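Local coordinates for tungsten formylmethanofuran dehydrogenase subunit E (Syntrophus aciditrophicus, PDB 3D00), which is of uncertain function but resembles subunit E of formylmethanofuran dehydrogenase, implicated in microbial methanogenesis, and binds zinc through a treble-clef finger, at residues L180-S183 with C184-G187; I163-P167 with Q168-A172. All coordinates share one frame; numbering follows the deposited sequence.

In the fold
Both contacts lie in the C-terminal treble-clef zinc finger, far out from the centre of the chain, and they follow one another in series without nesting or crossing. From the N terminus, interaction 2 comes first: strand 163-165 runs into the turn 166-171, which brings the chain back to strand 172-174, so that 163-167 closes on 168-172 as a two-stranded hairpin. Past that second strand, Leu180 and Cys181 lead into the short helix 182-187, and interaction 1 takes in this lead-in and the whole helix. The centres of the two contacts are about 10 Å apart. The zinc ion ties hairpin to helix, taking Cys166 and Cys169 from interaction 2 and Cys181 and Cys184 from interaction 1.

Interaction 1: residues L180-S183 with C184-G187; sequences LCLS and CQGG. With ZN (zinc ion), chain B.
Gln185 NE2 is gripped by two backbone carbonyls, that of Leu180 across this contact and that of Asp177 in the preceding loop. Gln185 NE2 lies 2.7 Å from Leu180 O, above the carbonyl plane but with that oxygen close to the plane of its own amide. Bonding both carbonyls, the Gln185 side chain ties the C-terminal helix of a treble-clef zinc finger back to the segment that leads into it. Leu182 CD2 lies 3.4 Å from Gln185 OE1, the leucine passing slantwise over the end of the amide chain.

The helix start is defined at Cys181, its N-cap. With chi1 at 72°, Cys181 SG sits between its own backbone N and carbonyl carbon, where it accepts a nearly straight bond from Cys184 N at 3.4 Å. Cys181 SG binds the zinc ion at 2.4 Å and Cys184 SG binds it at 2.5 Å; Cys166 and Cys169 complete the four-cysteine site. An N-H bonded to a metal thiolate would probably temper its negative charge.

Backbone bonds carry the helix on, Gln185 N meeting Cys181 O at 2.8 Å. Beyond it the turn widens to pi type, for Leu182 O takes its sound bond from Gly187 N and only a weak one from Gly186 N. Outside, Leu84 of the second subunit packs on Cys181 and Ser183. Leu180 and Cys184, whose side chains both touch Gln168, meet each other at Leu180 CB and Cys184 CB, 3.9 Å apart.

Interaction 2: residues I163-P167 with Q168-A172; sequences IVLCP and QCREA. With ZN (zinc ion), chain B.
Two different first torsions aim Cys166 and Cys169 at one zinc ion: Cys166 SG stands anti to its backbone N (chi1 180°), whereas Cys169 SG is tucked between its own N and carbonyl carbon (chi1 74°). The zinc ion lies 2.4 Å from Cys166 SG and 2.5 Å from Cys169 SG. This CxxC turn is the zinc knuckle of the treble clef, set in the loop of a short antiparallel hairpin; Cys181 and Cys184 supply the other two ligands.

The backbone evidence for a closed turn is direct. Cys166 N donates to Glu171 O at 2.9 Å with an almost linear N-H...O angle of 178°, which locks the base of the loop. Inside it, Arg170 N reaches Cys166 O in a bent, weak bond, while Gln168 N points weakly to Cys166 SG, an added weak donor on a sulfur already bound to the metal. Arg170 has positive phi and psi, a left-handed conformation that helps turn the chain back toward strand 172-174.

Leu165 and Ala172 form a non-hydrogen-bonded antiparallel pair. On the side away from the loop, Ile163 CG2 packs diagonally on Ala172 CB at 3.5 Å, and Ala172 CA makes a CA-H...O contact to Val164 O at 3.3 Å. Tyr173 then continues the pairing through backbone bonds to Val164. The Glu171 carboxylate forms a salt bridge with Arg99 of the second subunit, joining the finger to the dimer partner. Leu165 covers Arg170 across the turn: its CD1 touches Arg170 C, and Leu165 CD2 lies over one face of the Arg170 guanidinium, 3.4 Å from Arg170 NH1.

Interaction 1: residues L180-S183 with C184-G187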
# COMPACT_ATOMS: atom_id res chain seq x y z
N LEU A 180 -17.82 -18.20 8.58
CA LEU A 180 -16.39 -18.39 8.58
C LEU A 180 -15.78 -17.09 8.15
O LEU A 180 -16.46 -16.16 7.70
CB LEU A 180 -15.96 -19.49 7.60
CG LEU A 180 -16.56 -20.88 7.67
CD1 LEU A 180 -16.35 -21.57 6.34
CD2 LEU A 180 -15.98 -21.71 8.82
N CYS A 181 -14.49 -16.99 8.33
CA CYS A 181 -13.77 -15.85 7.85
C CYS A 181 -13.60 -16.00 6.35
O CYS A 181 -13.81 -17.08 5.76
CB CYS A 181 -12.42 -15.73 8.52
SG CYS A 181 -11.28 -16.95 7.96
N LEU A 182 -13.23 -14.88 5.75
CA LEU A 182 -13.17 -14.76 4.30
C LEU A 182 -12.09 -15.67 3.74
O LEU A 182 -12.18 -16.11 2.62
CB LEU A 182 -12.96 -13.31 3.90
CG LEU A 182 -14.17 -12.36 4.05
CD1 LEU A 182 -13.82 -10.89 3.78
CD2 LEU A 182 -15.38 -12.80 3.16
N SER A 183 -11.06 -15.97 4.54
CA SER A 183 -10.04 -16.91 4.10
C SER A 183 -10.65 -18.30 3.99
O SER A 183 -10.56 -18.95 2.94
CB SER A 183 -8.82 -16.90 5.04
OG SER A 183 -7.83 -17.80 4.57
N CYS A 184 -11.29 -18.75 5.07
CA CYS A 184 -11.90 -20.08 5.11
C CYS A 184 -13.08 -20.22 4.15
O CYS A 184 -13.40 -21.33 3.70
CB CYS A 184 -12.29 -20.42 6.57
SG CYS A 184 -10.85 -20.86 7.56
N GLN A 185 -13.72 -19.10 3.85
CA GLN A 185 -14.75 -19.08 2.83
C GLN A 185 -14.16 -19.35 1.43
O GLN A 185 -14.86 -19.78 0.56
CB GLN A 185 -15.49 -17.74 2.81
CG GLN A 185 -16.41 -17.51 3.99
CD GLN A 185 -17.06 -16.13 3.97
OE1 GLN A 185 -17.37 -15.59 2.91
NE2 GLN A 185 -17.28 -15.56 5.15
N GLY A 186 -12.86 -19.13 1.22
CA GLY A 186 -12.24 -19.38 -0.08
C GLY A 186 -11.20 -18.36 -0.51
O GLY A 186 -10.52 -18.55 -1.51
N GLY A 187 -11.08 -17.27 0.24
CA GLY A 187 -10.09 -16.26 -0.07
C GLY A 187 -8.65 -16.67 0.25
O GLY A 187 -7.74 -15.95 -0.13
ZN ZN B . -11.13 -19.01 9.18

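Interaction 2: residues I163-P167 with Q168-A172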
# COMPACT_ATOMS: atom_id res chain seq x y z
N ILE A 163 -15.95 -8.55 16.75
CA ILE A 163 -14.92 -9.56 16.45
C ILE A 163 -15.33 -10.92 16.99
O ILE A 163 -15.58 -11.05 18.17
CB ILE A 163 -13.53 -9.15 17.04
CG1 ILE A 163 -13.07 -7.83 16.45
CG2 ILE A 163 -12.45 -10.23 16.77
CD1 ILE A 163 -12.98 -7.84 14.95
N VAL A 164 -15.40 -11.92 16.12
CA VAL A 164 -15.73 -13.28 16.53
C VAL A 164 -14.59 -14.24 16.16
O VAL A 164 -13.58 -13.80 15.58
CB VAL A 164 -17.06 -13.74 15.87
CG1 VAL A 164 -18.23 -13.00 16.50
CG2 VAL A 164 -17.02 -13.50 14.35
N LEU A 165 -14.74 -15.53 16.50
CA LEU A 165 -13.72 -16.57 16.23
C LEU A 165 -14.14 -17.53 15.11
O LEU A 165 -15.19 -18.17 15.19
CB LEU A 165 -13.43 -17.39 17.50
CG LEU A 165 -12.25 -18.38 17.49
CD1 LEU A 165 -10.96 -17.65 17.18
CD2 LEU A 165 -12.12 -19.20 18.80
N CYS A 166 -13.32 -17.64 14.07
CA CYS A 166 -13.66 -18.54 12.97
C CYS A 166 -13.55 -19.96 13.46
O CYS A 166 -12.52 -20.34 13.97
CB CYS A 166 -12.73 -18.34 11.79
SG CYS A 166 -13.11 -19.44 10.43
N PRO A 167 -14.64 -20.75 13.31
CA PRO A 167 -14.59 -22.12 13.81
C PRO A 167 -13.61 -23.00 13.08
O PRO A 167 -13.18 -24.00 13.63
CB PRO A 167 -16.00 -22.64 13.56
CG PRO A 167 -16.60 -21.72 12.57
CD PRO A 167 -15.95 -20.41 12.71
N GLN A 168 -13.31 -22.66 11.84
CA GLN A 168 -12.48 -23.51 11.03
C GLN A 168 -10.99 -23.28 11.28
O GLN A 168 -10.24 -24.26 11.46
CB GLN A 168 -12.84 -23.35 9.55
CG GLN A 168 -12.25 -24.44 8.71
CD GLN A 168 -12.37 -24.18 7.26
OE1 GLN A 168 -13.46 -23.90 6.73
NE2 GLN A 168 -11.24 -24.24 6.58
N CYS A 169 -10.55 -22.02 11.32
CA CYS A 169 -9.13 -21.73 11.53
C CYS A 169 -8.81 -21.18 12.90
O CYS A 169 -7.63 -21.06 13.24
CB CYS A 169 -8.61 -20.77 10.46
SG CYS A 169 -9.16 -19.07 10.67
N ARG A 170 -9.85 -20.85 13.66
CA ARG A 170 -9.75 -20.29 15.01
C ARG A 170 -8.89 -19.06 15.05
O ARG A 170 -8.03 -18.91 15.94
CB ARG A 170 -9.31 -21.34 16.02
CG ARG A 170 -10.27 -22.51 16.13
CD ARG A 170 -9.86 -23.49 17.25
NE ARG A 170 -9.36 -22.86 18.49
CZ ARG A 170 -10.12 -22.39 19.49
NH1 ARG A 170 -11.45 -22.46 19.42
NH2 ARG A 170 -9.54 -21.84 20.54
N GLU A 171 -9.13 -18.16 14.10
CA GLU A 171 -8.60 -16.83 14.15
C GLU A 171 -9.73 -15.82 14.30
O GLU A 171 -10.87 -16.09 13.93
CB GLU A 171 -7.75 -16.56 12.90
CG GLU A 171 -6.33 -17.16 13.02
CD GLU A 171 -5.53 -17.11 11.75
OE1 GLU A 171 -5.34 -15.98 11.23
OE2 GLU A 171 -5.09 -18.19 11.28
N ALA A 172 -9.42 -14.67 14.87
CA ALA A 172 -10.38 -13.60 15.03
C ALA A 172 -10.65 -12.89 13.68
O ALA A 172 -9.74 -12.68 12.87
CB ALA A 172 -9.93 -12.60 16.08
ZN ZN B . -11.13 -19.01 9.18